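Local coordinates for protein ornithine carbamoyltransferase, mitochondrial (PDB 3SDS) that catalyses the transfer of the carbamoyl group from carbamoyl phosphate to L-ornithine, giving L-citrulline and phosphate in arginine biosynthesis, at residues 298-310 with 319-331. Residues are numbered along the deposited sequence; the frame is centred on the assembly and turned at random.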
ATOM      1  N   ALA A 298      41.215  -7.688  21.442  1.00 62.73           N
ATOM      2  CA  ALA A 298      40.051  -6.850  21.751  1.00 61.84           C
ATOM      3  C   ALA A 298      39.687  -6.966  23.235  1.00 62.72           C
ATOM      4  O   ALA A 298      40.160  -7.874  23.918  1.00 64.00           O
ATOM      5  CB  ALA A 298      38.880  -7.236  20.875  1.00 60.56           C
ATOM      6  N   LYS A 299      38.869  -6.039  23.734  1.00 62.33           N
ATOM      7  CA  LYS A 299      38.404  -6.067  25.133  1.00 63.34           C
ATOM      8  C   LYS A 299      37.703  -7.381  25.479  1.00 63.86           C
ATOM      9  O   LYS A 299      37.134  -8.056  24.608  1.00 63.53           O
ATOM     10  CB  LYS A 299      37.454  -4.899  25.426  1.00 62.33           C
ATOM     11  CG  LYS A 299      38.022  -3.521  25.085  1.00 63.51           C
ATOM     12  CD  LYS A 299      38.398  -2.699  26.305  1.00 65.47           C
ATOM     13  CE  LYS A 299      38.741  -1.280  25.882  1.00 66.16           C
ATOM     14  NZ  LYS A 299      39.192  -0.461  27.026  1.00 68.46           N
ATOM     15  N   GLU A 300      37.742  -7.735  26.758  1.00 64.98           N
ATOM     16  CA  GLU A 300      37.128  -8.959  27.230  1.00 65.67           C
ATOM     17  C   GLU A 300      35.630  -9.018  26.878  1.00 64.05           C
ATOM     18  O   GLU A 300      35.124 -10.056  26.456  1.00 64.09           O
ATOM     19  CB  GLU A 300      37.377  -9.111  28.741  1.00 67.73           C
ATOM     20  CG  GLU A 300      36.925 -10.452  29.353  1.00 70.76           C
ATOM     21  CD  GLU A 300      37.559 -11.675  28.681  1.00 73.71           C
ATOM     22  OE1 GLU A 300      38.705 -11.575  28.173  1.00 74.43           O
ATOM     23  OE2 GLU A 300      36.902 -12.743  28.669  1.00 74.46           O
ATOM     24  N   ASN A 301      34.928  -7.896  27.020  1.00 62.66           N
ATOM     25  CA  ASN A 301      33.479  -7.879  26.787  1.00 61.26           C
ATOM     26  C   ASN A 301      33.045  -7.175  25.498  1.00 58.86           C
ATOM     27  O   ASN A 301      32.028  -6.487  25.481  1.00 58.09           O
ATOM     28  CB  ASN A 301      32.736  -7.294  28.003  1.00 61.59           C
ATOM     29  CG  ASN A 301      33.101  -5.840  28.274  1.00 62.08           C
ATOM     30  OD1 ASN A 301      34.267  -5.436  28.162  1.00 62.85           O
ATOM     31  ND2 ASN A 301      32.098  -5.044  28.635  1.00 61.59           N
ATOM     32  N   TRP A 302      33.802  -7.363  24.420  1.00 57.74           N
ATOM     33  CA  TRP A 302      33.479  -6.706  23.146  1.00 55.63           C
ATOM     34  C   TRP A 302      32.122  -7.154  22.604  1.00 54.55           C
ATOM     35  O   TRP A 302      31.721  -8.308  22.783  1.00 55.20           O
ATOM     36  CB  TRP A 302      34.586  -6.927  22.104  1.00 55.67           C
ATOM     37  CG  TRP A 302      34.752  -8.363  21.682  1.00 56.20           C
ATOM     38  CD1 TRP A 302      35.477  -9.323  22.322  1.00 57.36           C
ATOM     39  CD2 TRP A 302      34.175  -8.993  20.534  1.00 55.31           C
ATOM     40  NE1 TRP A 302      35.387 -10.511  21.648  1.00 57.76           N
ATOM     41  CE2 TRP A 302      34.591 -10.344  20.548  1.00 56.48           C
ATOM     42  CE3 TRP A 302      33.335  -8.552  19.498  1.00 54.39           C
ATOM     43  CZ2 TRP A 302      34.207 -11.262  19.564  1.00 56.10           C
ATOM     44  CZ3 TRP A 302      32.953  -9.461  18.515  1.00 54.50           C
ATOM     45  CH2 TRP A 302      33.394 -10.808  18.559  1.00 55.31           C
ATOM     46  N   LYS A 303      31.425  -6.234  21.941  1.00 52.81           N
ATOM     47  CA  LYS A 303      30.069  -6.474  21.448  1.00 51.44           C
ATOM     48  C   LYS A 303      30.058  -6.473  19.923  1.00 50.47           C
ATOM     49  O   LYS A 303      30.930  -5.878  19.296  1.00 50.57           O
ATOM     50  CB  LYS A 303      29.128  -5.383  21.983  1.00 51.00           C
ATOM     51  CG  LYS A 303      29.059  -5.234  23.513  1.00 51.81           C
ATOM     52  CD  LYS A 303      28.274  -6.385  24.125  1.00 54.86           C
ATOM     53  CE  LYS A 303      27.674  -6.030  25.478  1.00 57.17           C
ATOM     54  NZ  LYS A 303      28.438  -6.589  26.639  1.00 59.36           N
ATOM     55  N   PHE A 304      29.067  -7.116  19.322  1.00 49.86           N
ATOM     56  CA  PHE A 304      29.010  -7.234  17.871  1.00 49.33           C
ATOM     57  C   PHE A 304      27.798  -6.534  17.237  1.00 48.74           C
ATOM     58  O   PHE A 304      26.676  -6.595  17.778  1.00 48.68           O
ATOM     59  CB  PHE A 304      29.043  -8.709  17.459  1.00 50.12           C
ATOM     60  CG  PHE A 304      28.905  -8.925  15.981  1.00 49.61           C
ATOM     61  CD1 PHE A 304      29.967  -8.642  15.119  1.00 48.78           C
ATOM     62  CD2 PHE A 304      27.707  -9.390  15.444  1.00 48.32           C
ATOM     63  CE1 PHE A 304      29.838  -8.831  13.748  1.00 48.23           C
ATOM     64  CE2 PHE A 304      27.568  -9.582  14.073  1.00 47.78           C
ATOM     65  CZ  PHE A 304      28.633  -9.293  13.223  1.00 48.50           C
ATOM     66  N   MET A 305      28.039  -5.894  16.085  1.00 48.40           N
ATOM     67  CA  MET A 305      27.032  -5.132  15.324  1.00 47.37           C
ATOM     68  C   MET A 305      27.148  -5.337  13.796  1.00 48.26           C
ATOM     69  O   MET A 305      28.251  -5.343  13.237  1.00 48.89           O
ATOM     70  CB  MET A 305      27.128  -3.646  15.666  1.00 45.96           C
ATOM     71  CG  MET A 305      26.677  -3.296  17.081  1.00 44.91           C
ATOM     72  SD  MET A 305      26.826  -1.545  17.500  1.00 42.95           S
ATOM     73  CE  MET A 305      25.604  -0.858  16.381  1.00 42.42           C
ATOM     74  N   HIS A 306      25.995  -5.485  13.141  1.00 48.71           N
ATOM     75  CA  HIS A 306      25.846  -5.719  11.698  1.00 49.59           C
ATOM     76  C   HIS A 306      24.438  -5.190  11.359  1.00 49.89           C
ATOM     77  O   HIS A 306      23.481  -5.473  12.066  1.00 49.86           O
ATOM     78  CB  HIS A 306      25.943  -7.229  11.442  1.00 50.48           C
ATOM     79  CG  HIS A 306      25.985  -7.637   9.994  1.00 51.12           C
ATOM     80  ND1 HIS A 306      25.182  -7.076   9.022  1.00 50.82           N
ATOM     81  CD2 HIS A 306      26.690  -8.614   9.371  1.00 51.93           C
ATOM     82  CE1 HIS A 306      25.422  -7.658   7.859  1.00 51.01           C
ATOM     83  NE2 HIS A 306      26.329  -8.600   8.045  1.00 51.41           N
ATOM     84  N   CYS A 307      24.286  -4.406  10.301  1.00 50.94           N
ATOM     85  CA  CYS A 307      22.984  -3.771  10.054  1.00 52.03           C
ATOM     86  C   CYS A 307      21.942  -4.589   9.268  1.00 53.01           C
ATOM     87  O   CYS A 307      20.860  -4.077   8.969  1.00 53.08           O
ATOM     88  CB  CYS A 307      23.169  -2.411   9.388  1.00 51.40           C
ATOM     89  SG  CYS A 307      23.763  -2.552   7.708  1.00 56.63           S
ATOM     90  N   LEU A 308      22.260  -5.836   8.924  1.00 54.82           N
ATOM     91  CA  LEU A 308      21.300  -6.752   8.258  1.00 56.11           C
ATOM     92  C   LEU A 308      20.893  -6.339   6.830  1.00 56.90           C
ATOM     93  O   LEU A 308      20.920  -5.149   6.501  1.00 56.85           O
ATOM     94  CB  LEU A 308      20.046  -6.967   9.116  1.00 55.48           C
ATOM     95  CG  LEU A 308      20.252  -7.441  10.550  1.00 55.42           C
ATOM     96  CD1 LEU A 308      18.922  -7.765  11.145  1.00 54.71           C
ATOM     97  CD2 LEU A 308      21.186  -8.651  10.623  1.00 56.72           C
ATOM     98  N   PRO A 309      20.560  -7.322   5.961  1.00 58.17           N
ATOM     99  CA  PRO A 309      20.610  -8.772   6.204  1.00 59.05           C
ATOM    100  C   PRO A 309      22.049  -9.249   6.297  1.00 59.28           C
ATOM    101  O   PRO A 309      22.956  -8.598   5.760  1.00 59.20           O
ATOM    102  CB  PRO A 309      19.964  -9.362   4.957  1.00 60.04           C
ATOM    103  CG  PRO A 309      20.319  -8.374   3.875  1.00 60.30           C
ATOM    104  CD  PRO A 309      20.291  -7.016   4.541  1.00 58.81           C
ATOM    105  N   ARG A 310      22.231 -10.373   6.983  1.00 59.73           N
ATOM    106  CA  ARG A 310      23.528 -10.986   7.190  1.00 60.30           C
ATOM    107  C   ARG A 310      23.674 -12.192   6.266  1.00 62.24           C
ATOM    108  O   ARG A 310      22.737 -12.972   6.137  1.00 63.20           O
ATOM    109  CB  ARG A 310      23.645 -11.421   8.655  1.00 59.77           C
ATOM    110  CG  ARG A 310      24.888 -12.236   9.010  1.00 60.10           C
ATOM    111  CD  ARG A 310      24.584 -13.718   9.059  1.00 59.64           C
ATOM    112  NE  ARG A 310      25.709 -14.481   9.583  1.00 59.92           N
ATOM    113  CZ  ARG A 310      25.632 -15.736  10.028  1.00 60.80           C
ATOM    114  NH1 ARG A 310      24.472 -16.376  10.027  1.00 60.54           N
ATOM    115  NH2 ARG A 310      26.719 -16.356  10.484  1.00 60.71           N
ATOM    116  N   VAL A 319      29.487 -16.223  16.709  1.00 59.50           N
ATOM    117  CA  VAL A 319      29.505 -14.795  17.082  1.00 57.28           C
ATOM    118  C   VAL A 319      28.125 -14.170  16.966  1.00 55.73           C
ATOM    119  O   VAL A 319      27.662 -13.517  17.902  1.00 55.19           O
ATOM    120  CB  VAL A 319      30.521 -13.967  16.252  1.00 56.72           C
ATOM    121  CG1 VAL A 319      30.357 -12.473  16.522  1.00 54.71           C
ATOM    122  CG2 VAL A 319      31.944 -14.394  16.568  1.00 57.69           C
ATOM    123  N   PHE A 320      27.474 -14.392  15.824  1.00 55.19           N
ATOM    124  CA  PHE A 320      26.191 -13.751  15.480  1.00 53.54           C
ATOM    125  C   PHE A 320      25.138 -13.979  16.552  1.00 53.71           C
ATOM    126  O   PHE A 320      24.389 -13.059  16.885  1.00 52.85           O
ATOM    127  CB  PHE A 320      25.686 -14.261  14.115  1.00 53.69           C
ATOM    128  CG  PHE A 320      24.573 -13.429  13.503  1.00 51.16           C
ATOM    129  CD1 PHE A 320      24.823 -12.138  13.014  1.00 48.45           C
ATOM    130  CD2 PHE A 320      23.284 -13.958  13.376  1.00 49.55           C
ATOM    131  CE1 PHE A 320      23.797 -11.372  12.427  1.00 46.98           C
ATOM    132  CE2 PHE A 320      22.249 -13.202  12.788  1.00 48.63           C
ATOM    133  CZ  PHE A 320      22.501 -11.903  12.318  1.00 46.41           C
ATOM    134  N   TYR A 321      25.106 -15.196  17.099  1.00 54.78           N
ATOM    135  CA  TYR A 321      24.061 -15.595  18.038  1.00 55.01           C
ATOM    136  C   TYR A 321      24.480 -15.596  19.504  1.00 55.63           C
ATOM    137  O   TYR A 321      23.679 -15.959  20.364  1.00 56.47           O
ATOM    138  CB  TYR A 321      23.469 -16.960  17.659  1.00 56.17           C
ATOM    139  CG  TYR A 321      22.694 -16.959  16.360  1.00 55.28           C
ATOM    140  CD1 TYR A 321      21.550 -16.187  16.215  1.00 52.79           C
ATOM    141  CD2 TYR A 321      23.110 -17.738  15.274  1.00 56.12           C
ATOM    142  CE1 TYR A 321      20.838 -16.189  15.034  1.00 52.97           C
ATOM    143  CE2 TYR A 321      22.403 -17.736  14.076  1.00 55.03           C
ATOM    144  CZ  TYR A 321      21.266 -16.962  13.969  1.00 53.62           C
ATOM    145  OH  TYR A 321      20.543 -16.951  12.804  1.00 53.33           O
ATOM    146  N   SER A 322      25.713 -15.188  19.798  1.00 55.57           N
ATOM    147  CA  SER A 322      26.147 -15.071  21.195  1.00 56.16           C
ATOM    148  C   SER A 322      25.454 -13.912  21.936  1.00 55.62           C
ATOM    149  O   SER A 322      24.757 -13.075  21.329  1.00 54.27           O
ATOM    150  CB  SER A 322      27.675 -14.947  21.298  1.00 56.28           C
ATOM    151  OG  SER A 322      28.172 -13.799  20.630  1.00 55.16           O
ATOM    152  N   GLU A 323      25.657 -13.874  23.253  1.00 56.52           N
ATOM    153  CA  GLU A 323      25.183 -12.770  24.081  1.00 55.91           C
ATOM    154  C   GLU A 323      25.966 -11.474  23.784  1.00 54.58           C
ATOM    155  O   GLU A 323      25.607 -10.391  24.268  1.00 54.74           O
ATOM    156  CB  GLU A 323      25.240 -13.147  25.570  1.00 57.25           C
ATOM    157  N   ARG A 324      27.012 -11.589  22.974  1.00 53.88           N
ATOM    158  CA  ARG A 324      27.768 -10.430  22.490  1.00 52.95           C
ATOM    159  C   ARG A 324      27.050  -9.604  21.411  1.00 51.08           C
ATOM    160  O   ARG A 324      27.498  -8.501  21.077  1.00 50.03           O
ATOM    161  CB  ARG A 324      29.093 -10.886  21.878  1.00 53.63           C
ATOM    162  CG  ARG A 324      30.113 -11.436  22.849  1.00 56.46           C
ATOM    163  CD  ARG A 324      31.450 -11.589  22.156  1.00 57.96           C
ATOM    164  NE  ARG A 324      32.531 -11.433  23.118  1.00 59.85           N
ATOM    165  CZ  ARG A 324      33.290 -12.426  23.556  1.00 61.22           C
ATOM    166  NH1 ARG A 324      33.105 -13.659  23.093  1.00 62.25           N
ATOM    167  NH2 ARG A 324      34.247 -12.180  24.443  1.00 61.93           N
ATOM    168  N   SER A 325      25.965 -10.140  20.854  1.00 50.35           N
ATOM    169  CA  SER A 325      25.423  -9.624  19.610  1.00 48.84           C
ATOM    170  C   SER A 325      24.221  -8.720  19.811  1.00 47.71           C
ATOM    171  O   SER A 325      23.188  -9.158  20.289  1.00 48.08           O
ATOM    172  CB  SER A 325      25.081 -10.781  18.685  1.00 49.59           C
ATOM    173  OG  SER A 325      24.576 -10.332  17.441  1.00 48.91           O
ATOM    174  N   LEU A 326      24.369  -7.454  19.429  1.00 46.54           N
ATOM    175  CA  LEU A 326      23.320  -6.441  19.590  1.00 45.54           C
ATOM    176  C   LEU A 326      22.468  -6.273  18.312  1.00 45.08           C
ATOM    177  O   LEU A 326      21.683  -5.313  18.173  1.00 44.24           O
ATOM    178  CB  LEU A 326      23.941  -5.098  19.977  1.00 44.82           C
ATOM    179  CG  LEU A 326      24.929  -5.023  21.133  1.00 45.31           C
ATOM    180  CD1 LEU A 326      25.548  -3.618  21.162  1.00 44.09           C
ATOM    181  CD2 LEU A 326      24.245  -5.356  22.445  1.00 44.60           C
ATOM    182  N   VAL A 327      22.640  -7.233  17.402  1.00 45.33           N
ATOM    183  CA  VAL A 327      22.007  -7.291  16.088  1.00 44.74           C
ATOM    184  C   VAL A 327      20.473  -7.006  16.036  1.00 44.43           C
ATOM    185  O   VAL A 327      20.024  -6.134  15.275  1.00 44.07           O
ATOM    186  CB  VAL A 327      22.417  -8.631  15.400  1.00 45.73           C
ATOM    187  CG1 VAL A 327      21.272  -9.255  14.616  1.00 46.64           C
ATOM    188  CG2 VAL A 327      23.636  -8.417  14.535  1.00 44.53           C
ATOM    189  N   PHE A 328      19.681  -7.707  16.841  1.00 44.70           N
ATOM    190  CA  PHE A 328      18.221  -7.531  16.823  1.00 44.35           C
ATOM    191  C   PHE A 328      17.739  -6.213  17.485  1.00 43.50           C
ATOM    192  O   PHE A 328      16.896  -5.488  16.921  1.00 42.38           O
ATOM    193  CB  PHE A 328      17.516  -8.770  17.404  1.00 45.42           C
ATOM    194  CG  PHE A 328      17.842 -10.047  16.665  1.00 46.52           C
ATOM    195  CD1 PHE A 328      17.351 -10.271  15.370  1.00 47.08           C
ATOM    196  CD2 PHE A 328      18.670 -11.011  17.243  1.00 47.48           C
ATOM    197  CE1 PHE A 328      17.663 -11.444  14.670  1.00 47.27           C
ATOM    198  CE2 PHE A 328      19.002 -12.181  16.549  1.00 48.68           C
ATOM    199  CZ  PHE A 328      18.489 -12.401  15.260  1.00 48.56           C
ATOM    200  N   PRO A 329      18.272  -5.883  18.675  1.00 43.57           N
ATOM    201  CA  PRO A 329      17.946  -4.537  19.160  1.00 42.93           C
ATOM    202  C   PRO A 329      18.301  -3.432  18.147  1.00 41.79           C
ATOM    203  O   PRO A 329      17.511  -2.499  17.969  1.00 41.32           O
ATOM    204  CB  PRO A 329      18.789  -4.419  20.435  1.00 43.37           C
ATOM    205  CG  PRO A 329      18.839  -5.846  20.940  1.00 44.20           C
ATOM    206  CD  PRO A 329      19.002  -6.667  19.692  1.00 44.23           C
ATOM    207  N   GLU A 330      19.456  -3.562  17.484  1.00 41.36           N
ATOM    208  CA  GLU A 330      19.919  -2.609  16.470  1.00 40.16           C
ATOM    209  C   GLU A 330      18.934  -2.497  15.303  1.00 39.62           C
ATOM    210  O   GLU A 330      18.701  -1.400  14.782  1.00 38.60           O
ATOM    211  CB  GLU A 330      21.284  -3.043  15.943  1.00 40.54           C
ATOM    212  CG  GLU A 330      21.922  -2.063  14.974  1.00 40.74           C
ATOM    213  CD  GLU A 330      23.182  -2.595  14.298  1.00 42.47           C
ATOM    214  OE1 GLU A 330      23.594  -3.748  14.579  1.00 42.56           O
ATOM    215  OE2 GLU A 330      23.764  -1.848  13.469  1.00 43.24           O
ATOM    216  N   ALA A 331      18.368  -3.638  14.895  1.00 39.71           N
ATOM    217  CA  ALA A 331      17.358  -3.686  13.829  1.00 39.07           C
ATOM    218  C   ALA A 331      16.064  -2.946  14.223  1.00 38.69           C
ATOM    219  O   ALA A 331      15.547  -2.146  13.447  1.00 38.21           O
ATOM    220  CB  ALA A 331      17.075  -5.136  13.428  1.00 39.35           C
TER
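R324 lays its guanidinium flat over one face of the W302 indole, planes 15° apart, with NE above the pyrrole side near NE1 and the CD methylene over the six-membered ring. The chain runs extended from CG to NE, then turns about CD-NE, setting the guanidinium on the indole with R324 NH2 directed at E300 O, 3.1 Å away and in the guanidinium plane. NE adds a weak bond to W302 O. Next along, V319 CG1 sits over the face of the F304 ring, 3.9 Å from CG of F304, and also touches CH2 of W302, while S325 OG meets the F304 ring at its edge. Backbones join here in a single bridge: F304 N gives to R324 O at 2.7 Å, and L326 N to F304 O at 3.0 Å. Strand 303-306 closes one side of the parallel sheet of the Rossmann-like ornithine-binding domain, hydrogen-bonded to strand 261-264 on one flank; 324-326 borders its other flank, just before helix 327-347 begins. From that helix E330, its CG anti to the backbone N (chi1 -175°), reaches back to H306, whose N gives to E330 OE1 at 3.3 Å, on the syn lone pair; CE of M305 packs against the carboxylate. Just beyond come C307, the probable proton acceptor, and L308, both likely carbamoyl phosphate ligands. L308 sets CD2 against both the edge of the F320 ring, near CZ, and V327 CG1, and CD1 against A331 CB. R310 covers a face of F320, CD over the ring centre and guanidinium nearly parallel at 4°, while NH2 is salt-bridged to D317.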